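Local coordinates for protein multisubunit Na+/H+ antiporter, D subunit (Anoxybacillus flavithermus, PDB 6Z16) that probably takes part in exchanging sodium ions for protons across the cell membrane, as one subunit of a multisubunit antiporter related to the membrane arm of complex I, at residues A36-V41 against I88-L93; I11-A16 against F113-V118. All coordinates share one frame; numbering follows the deposited sequence.

Contact 1. Residues A36-V41 against I88-L93; sequences ATVGLV and IALACL
T37 turns its methyl CG2 anti to its own backbone N, with OG1 beside that N (chi1 -52°), which puts the methyl against CA and CB of L90; L90 in turn sends CG anti to its N, carrying its fork toward two valines. The motif is a nearly antiparallel pair of transmembrane helices, 26-53 and 76-99, whose local axes approach to 9.7 Å at 159°. CG2 of T37 sits 3.8 Å from CA of L90 and 3.9 Å from its CB, so the threonine meets the base of the leucine most closely, with CD1 a little farther off. Its other branch serves a different purpose: OG1 is hydrogen-bonded to the carbonyl O of S33, one turn earlier in its own helix, and also rests near CD2 of L93, an apolar methyl. The pair is a worked case of small and branched side chains meeting by apolar contact, with no hydrogen bond across it. L90 also touches a bound phosphatidylethanolamine, which places one flank of the contact beside lipid. The forked end of L90 is shared by the valines: CD1 of L90 is 4.1 Å from CG2 of V38, while CD2 of L90 lies 4.4 Å from CG2 of V41.

Contact 2. Residues I11-A16 against F113-V118; sequences IPLVTA and FQFLIV
A16 points its CB at the flat face of F115, the methyl standing 3.7 Å from the ring centroid and only 11° off the ring normal, a CH-pi contact centred over the ring. L13 comes to the same ring obliquely, its CD1 4.2 Å from CE1 of F115. An alanine in place of F115 would probably leave the CB of A16 without the face it rests on and open a gap beside the CD1 of L13. On a second front the ring of P12 crosses I117 at a slant and meets V118, with CB of P12 3.6 Å from CG2 of V118. Q114 is bent at chi2 (-69°), which sets CD near CG2 of T15, the two side chains crossing at a slant; OE1 reaches CB of P12, and NE2 makes a weak hydrogen bond to T37 OG1. T15 itself donates from OG1 to the carbonyl O of I11, close to the kink at P12 in helix 7-18. This nearly antiparallel transmembrane pair packs against several neighbours: helix 26-53 lays L40 on P12 and I117, helix 76-99 meets I117 through A89, and another subunit packs its C798, I802 and F795 on L13, F115 and V118.

Both contacts are buried pairings of near-antiparallel transmembrane helices, yet they draw on four different helices and share none. In the chain, contact 1 is nested inside the loop closed by contact 2, and in space their centres lie about 11 Å apart; direct contacts between them, such as F113 on A89 and T15 OG1 near A36 CB, tie the four helices into one packed group. Their settings differ. Contact 1 has two partly exposed valines and lipid at its flank, and joins purely aliphatic and threonine groups over 227 Å². Contact 2 buries 361 Å², with all eight touching residues buried, and adds a proline, an aromatic face and an amide where a neighbouring subunit packs against it.

Contact 1. Residues A36-V41 against I88-L93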
# COMPACT_ATOMS: atom_id res chain seq x y z
N ALA D 36 35.97 -41.16 3.71
CA ALA D 36 35.63 -40.73 2.36
C ALA D 36 36.67 -41.17 1.34
O ALA D 36 36.31 -41.46 0.19
CB ALA D 36 35.48 -39.22 2.33
N THR D 37 37.94 -41.27 1.73
CA THR D 37 38.95 -41.77 0.80
C THR D 37 38.78 -43.26 0.55
O THR D 37 38.96 -43.73 -0.59
CB THR D 37 40.34 -41.46 1.34
OG1 THR D 37 40.42 -40.07 1.67
CG2 THR D 37 41.38 -41.73 0.28
N VAL D 38 38.41 -44.03 1.58
CA VAL D 38 38.13 -45.45 1.39
C VAL D 38 36.91 -45.64 0.48
O VAL D 38 36.92 -46.49 -0.42
CB VAL D 38 37.96 -46.14 2.76
CG1 VAL D 38 37.47 -47.57 2.59
CG2 VAL D 38 39.27 -46.14 3.51
N GLY D 39 35.88 -44.82 0.67
CA GLY D 39 34.74 -44.85 -0.24
C GLY D 39 35.09 -44.43 -1.66
O GLY D 39 34.51 -44.95 -2.62
N LEU D 40 36.06 -43.52 -1.80
CA LEU D 40 36.56 -43.15 -3.12
C LEU D 40 37.24 -44.32 -3.82
O LEU D 40 37.04 -44.53 -5.03
CB LEU D 40 37.54 -41.98 -2.97
CG LEU D 40 38.21 -41.43 -4.22
CD1 LEU D 40 37.18 -40.86 -5.14
CD2 LEU D 40 39.23 -40.38 -3.83
N VAL D 41 38.04 -45.09 -3.08
CA VAL D 41 38.71 -46.27 -3.65
C VAL D 41 37.68 -47.31 -4.09
O VAL D 41 37.78 -47.88 -5.18
CB VAL D 41 39.71 -46.86 -2.64
CG1 VAL D 41 40.33 -48.13 -3.17
CG2 VAL D 41 40.79 -45.86 -2.32
N ILE D 88 47.00 -43.93 -4.24
CA ILE D 88 48.06 -43.01 -3.83
C ILE D 88 47.54 -42.02 -2.79
O ILE D 88 48.23 -41.71 -1.81
CB ILE D 88 48.64 -42.28 -5.06
CG1 ILE D 88 49.35 -43.26 -5.99
CG2 ILE D 88 49.64 -41.21 -4.66
CD1 ILE D 88 49.63 -42.68 -7.35
N ALA D 89 46.29 -41.57 -2.96
CA ALA D 89 45.69 -40.62 -2.03
C ALA D 89 45.48 -41.24 -0.65
O ALA D 89 45.73 -40.58 0.37
CB ALA D 89 44.37 -40.11 -2.59
N LEU D 90 45.04 -42.50 -0.60
CA LEU D 90 44.86 -43.18 0.68
C LEU D 90 46.18 -43.36 1.42
O LEU D 90 46.26 -43.10 2.64
CB LEU D 90 44.17 -44.52 0.44
CG LEU D 90 43.89 -45.38 1.66
CD1 LEU D 90 43.01 -44.65 2.64
CD2 LEU D 90 43.24 -46.67 1.21
N ALA D 91 47.22 -43.80 0.71
CA ALA D 91 48.53 -43.98 1.35
C ALA D 91 49.11 -42.66 1.83
O ALA D 91 49.64 -42.58 2.95
CB ALA D 91 49.49 -44.67 0.38
N CYS D 92 48.99 -41.61 1.02
CA CYS D 92 49.49 -40.30 1.43
C CYS D 92 48.67 -39.71 2.57
O CYS D 92 49.21 -38.98 3.40
CB CYS D 92 49.49 -39.35 0.24
SG CYS D 92 50.68 -39.78 -1.05
N LEU D 93 47.38 -40.06 2.67
CA LEU D 93 46.56 -39.56 3.76
C LEU D 93 46.93 -40.20 5.09
O LEU D 93 46.97 -39.52 6.12
CB LEU D 93 45.09 -39.78 3.44
CG LEU D 93 44.11 -39.23 4.48
CD1 LEU D 93 44.30 -37.73 4.61
CD2 LEU D 93 42.70 -39.56 4.08

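Contact 2. Residues I11-A16 against F113-V118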
# COMPACT_ATOMS: atom_id res chain seq x y z
N ILE D 11 32.45 -37.32 -4.61
CA ILE D 11 32.77 -37.78 -3.25
C ILE D 11 33.86 -36.98 -2.55
O ILE D 11 33.67 -36.62 -1.38
CB ILE D 11 33.04 -39.30 -3.26
CG1 ILE D 11 31.76 -40.08 -3.57
CG2 ILE D 11 33.64 -39.78 -1.95
CD1 ILE D 11 31.99 -41.55 -3.78
N PRO D 12 35.01 -36.65 -3.18
CA PRO D 12 35.96 -35.80 -2.45
C PRO D 12 35.47 -34.37 -2.28
O PRO D 12 35.70 -33.78 -1.22
CB PRO D 12 37.23 -35.86 -3.30
CG PRO D 12 37.08 -37.03 -4.14
CD PRO D 12 35.64 -37.10 -4.44
N LEU D 13 34.75 -33.86 -3.29
CA LEU D 13 34.26 -32.49 -3.32
C LEU D 13 33.40 -32.18 -2.10
O LEU D 13 33.74 -31.29 -1.30
CB LEU D 13 33.47 -32.26 -4.61
CG LEU D 13 32.91 -30.86 -4.79
CD1 LEU D 13 34.05 -29.88 -4.79
CD2 LEU D 13 32.14 -30.78 -6.08
N VAL D 14 32.30 -32.94 -1.95
CA VAL D 14 31.43 -32.90 -0.77
C VAL D 14 32.24 -32.99 0.51
O VAL D 14 32.07 -32.17 1.42
CB VAL D 14 30.39 -34.04 -0.84
CG1 VAL D 14 29.58 -34.08 0.43
CG2 VAL D 14 29.49 -33.87 -2.03
N THR D 15 33.22 -33.90 0.53
CA THR D 15 34.05 -34.12 1.70
C THR D 15 34.82 -32.86 2.05
O THR D 15 34.77 -32.40 3.20
CB THR D 15 35.01 -35.27 1.47
OG1 THR D 15 34.25 -36.44 1.12
CG2 THR D 15 35.82 -35.55 2.71
N ALA D 16 35.42 -32.23 1.03
CA ALA D 16 36.20 -31.02 1.25
C ALA D 16 35.32 -29.91 1.81
O ALA D 16 35.71 -29.25 2.78
CB ALA D 16 36.84 -30.57 -0.06
N PHE D 113 43.89 -31.11 0.68
CA PHE D 113 44.10 -32.47 0.19
C PHE D 113 42.95 -32.93 -0.70
O PHE D 113 43.16 -33.40 -1.83
CB PHE D 113 44.24 -33.40 1.41
CG PHE D 113 44.59 -34.82 1.07
CD1 PHE D 113 45.90 -35.19 0.90
CD2 PHE D 113 43.59 -35.78 0.91
CE1 PHE D 113 46.22 -36.50 0.60
CE2 PHE D 113 43.91 -37.07 0.59
CZ PHE D 113 45.22 -37.43 0.44
N GLN D 114 41.72 -32.82 -0.19
CA GLN D 114 40.57 -33.29 -0.95
C GLN D 114 40.32 -32.45 -2.19
O GLN D 114 39.88 -32.98 -3.21
CB GLN D 114 39.33 -33.33 -0.07
CG GLN D 114 39.39 -34.34 1.06
CD GLN D 114 39.35 -35.77 0.59
OE1 GLN D 114 38.58 -36.11 -0.31
NE2 GLN D 114 40.18 -36.61 1.18
N PHE D 115 40.63 -31.14 -2.16
CA PHE D 115 40.48 -30.34 -3.37
C PHE D 115 41.52 -30.71 -4.42
O PHE D 115 41.22 -30.66 -5.62
CB PHE D 115 40.57 -28.84 -3.07
CG PHE D 115 39.31 -28.25 -2.51
CD1 PHE D 115 38.16 -28.20 -3.28
CD2 PHE D 115 39.29 -27.67 -1.26
CE1 PHE D 115 37.00 -27.66 -2.79
CE2 PHE D 115 38.14 -27.11 -0.75
CZ PHE D 115 36.99 -27.11 -1.52
N LEU D 116 42.73 -31.09 -4.00
CA LEU D 116 43.72 -31.57 -4.96
C LEU D 116 43.28 -32.86 -5.62
O LEU D 116 43.45 -33.03 -6.84
CB LEU D 116 45.07 -31.75 -4.27
CG LEU D 116 46.21 -32.25 -5.14
CD1 LEU D 116 46.44 -31.32 -6.30
CD2 LEU D 116 47.47 -32.37 -4.32
N ILE D 117 42.69 -33.78 -4.85
CA ILE D 117 42.27 -35.02 -5.49
C ILE D 117 41.01 -34.80 -6.33
O ILE D 117 40.81 -35.50 -7.33
CB ILE D 117 42.13 -36.19 -4.49
CG1 ILE D 117 41.01 -35.97 -3.50
CG2 ILE D 117 43.44 -36.40 -3.74
CD1 ILE D 117 40.77 -37.16 -2.62
N VAL D 118 40.20 -33.79 -5.99
CA VAL D 118 39.11 -33.34 -6.87
C VAL D 118 39.66 -32.88 -8.21
O VAL D 118 39.16 -33.28 -9.27
CB VAL D 118 38.30 -32.21 -6.21
CG1 VAL D 118 37.43 -31.48 -7.22
CG2 VAL D 118 37.39 -32.75 -5.20